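Local coordinates for PTS-dependent dihydroxyacetone kinase operon regulatory protein (Escherichia coli, PDB 4LRZ) that activates transcription of the dhaKLM operon from a sigma-70 promoter and represses its own gene, this chain being the N-terminal part, which probably acts as its sensor, at residues T81-S86 with G105-E110. Residues are numbered along the deposited sequence; the frame is centred on the assembly and turned at random.
Sequences TACILS and GTYCAE
Three backbone hydrogen bonds tie 81-86 to 105-110. The straightest, at 174°, runs from I84 N to T106 O over 2.9 Å. C108 N reaches A82 O, also over 2.9 Å but bent to 142°. In both, the donor stands above the acceptor's carbonyl plane, whereas G105 N meets I84 O in the plane of that carbonyl. C83 and Y107 lie between the first two bonds as a single beta bridge, their CA atoms 4.2 Å apart.

C83 and Y107 also meet through their side chains. With C83 SG anti to its backbone N and Y107 CG anti to its carbonyl carbon, C83 SG lies over one ring face, displaced toward the rim near CE1 and CZ, 4.1 Å from the Y107 centroid and 18° off the normal, a sulfur-aromatic contact. C83 CB, on the same side of the ring plane as the sulfur, is 3.6 Å from Y107 CE1. T81 points the same way as Y107, its OG1 beside CE1 near the ring plane, and the ring of H36 also meets Y107.

Both segments belong to the GAF domain: 84-89 is an outermost strand of its antiparallel sheet within the chain, and 105-110 leads into helix 110-113. The pairing of 84-89 with 74-79 holds a classic bulge, L85 and S86 being set against the single residue I77.

I84 places CG1 anti to its carbonyl carbon and extends CD1 from it, so CG1 and CD1 both touch C108 SG, CG1 at 3.9 Å. I84 also packs on F76 and L78, while C108 rests on L118. The methyl of A82, which points toward 105-110, comes within 3.6 Å of the N of A109, the N-cap residue of helix 110-113.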
# COMPACT_ATOMS: atom_id res chain seq x y z
N THR F 81 -16.39 12.51 11.76
CA THR F 81 -17.63 13.07 12.38
C THR F 81 -18.49 13.83 11.37
O THR F 81 -19.26 14.68 11.76
CB THR F 81 -17.32 14.03 13.58
OG1 THR F 81 -16.94 15.31 13.07
CG2 THR F 81 -16.18 13.50 14.49
N ALA F 82 -18.31 13.56 10.07
CA ALA F 82 -18.98 14.32 9.03
C ALA F 82 -18.61 15.81 8.95
O ALA F 82 -19.40 16.62 8.47
CB ALA F 82 -20.47 14.19 9.17
N CYS F 83 -17.43 16.19 9.43
CA CYS F 83 -17.00 17.57 9.28
C CYS F 83 -16.25 17.74 7.96
O CYS F 83 -15.28 16.98 7.69
CB CYS F 83 -16.09 17.96 10.45
SG CYS F 83 -15.62 19.71 10.50
N ILE F 84 -16.69 18.71 7.14
CA ILE F 84 -16.03 18.98 5.85
C ILE F 84 -14.63 19.53 6.07
O ILE F 84 -14.45 20.60 6.66
CB ILE F 84 -16.83 19.93 4.96
CG1 ILE F 84 -18.15 19.28 4.58
CG2 ILE F 84 -16.04 20.21 3.69
CD1 ILE F 84 -18.96 20.06 3.63
N LEU F 85 -13.63 18.79 5.60
CA LEU F 85 -12.22 19.17 5.76
C LEU F 85 -11.68 19.96 4.54
O LEU F 85 -10.89 20.89 4.69
CB LEU F 85 -11.36 17.91 6.00
CG LEU F 85 -11.64 17.13 7.29
CD1 LEU F 85 -10.91 15.80 7.25
CD2 LEU F 85 -11.21 17.92 8.53
N SER F 86 -12.12 19.55 3.34
CA SER F 86 -11.69 20.18 2.09
C SER F 86 -12.74 20.01 0.99
O SER F 86 -13.47 19.01 0.96
CB SER F 86 -10.40 19.53 1.62
OG SER F 86 -9.62 20.44 0.84
N GLY F 105 -15.25 22.99 7.43
CA GLY F 105 -15.74 22.92 8.82
C GLY F 105 -17.22 22.72 9.10
O GLY F 105 -17.58 22.57 10.27
N THR F 106 -18.09 22.76 8.08
CA THR F 106 -19.51 22.48 8.27
C THR F 106 -19.67 20.99 8.61
O THR F 106 -19.09 20.13 7.90
CB THR F 106 -20.28 22.72 6.97
OG1 THR F 106 -20.27 24.12 6.67
CG2 THR F 106 -21.74 22.26 7.04
N TYR F 107 -20.41 20.70 9.67
CA TYR F 107 -20.80 19.32 10.02
C TYR F 107 -22.06 18.92 9.29
O TYR F 107 -23.01 19.68 9.23
CB TYR F 107 -21.05 19.19 11.54
CG TYR F 107 -19.85 19.43 12.39
CD1 TYR F 107 -18.99 18.38 12.70
CD2 TYR F 107 -19.57 20.71 12.94
CE1 TYR F 107 -17.89 18.56 13.52
CE2 TYR F 107 -18.47 20.92 13.77
CZ TYR F 107 -17.61 19.82 14.04
OH TYR F 107 -16.50 19.93 14.82
N CYS F 108 -22.08 17.70 8.76
CA CYS F 108 -23.14 17.23 7.89
C CYS F 108 -23.78 15.98 8.46
O CYS F 108 -24.42 15.19 7.70
CB CYS F 108 -22.55 16.86 6.51
SG CYS F 108 -21.67 18.19 5.70
N ALA F 109 -23.63 15.80 9.77
CA ALA F 109 -24.34 14.73 10.50
C ALA F 109 -25.81 14.64 10.10
O ALA F 109 -26.42 15.60 9.64
CB ALA F 109 -24.16 14.86 12.05
N GLU F 110 -26.31 13.41 10.20
CA GLU F 110 -27.67 13.11 9.89
C GLU F 110 -28.59 13.90 10.80
O GLU F 110 -29.68 14.29 10.38
CB GLU F 110 -27.91 11.63 10.16
CG GLU F 110 -29.27 11.16 9.74
CD GLU F 110 -29.42 9.65 9.91
OE1 GLU F 110 -29.34 9.18 11.06
OE2 GLU F 110 -29.58 8.92 8.89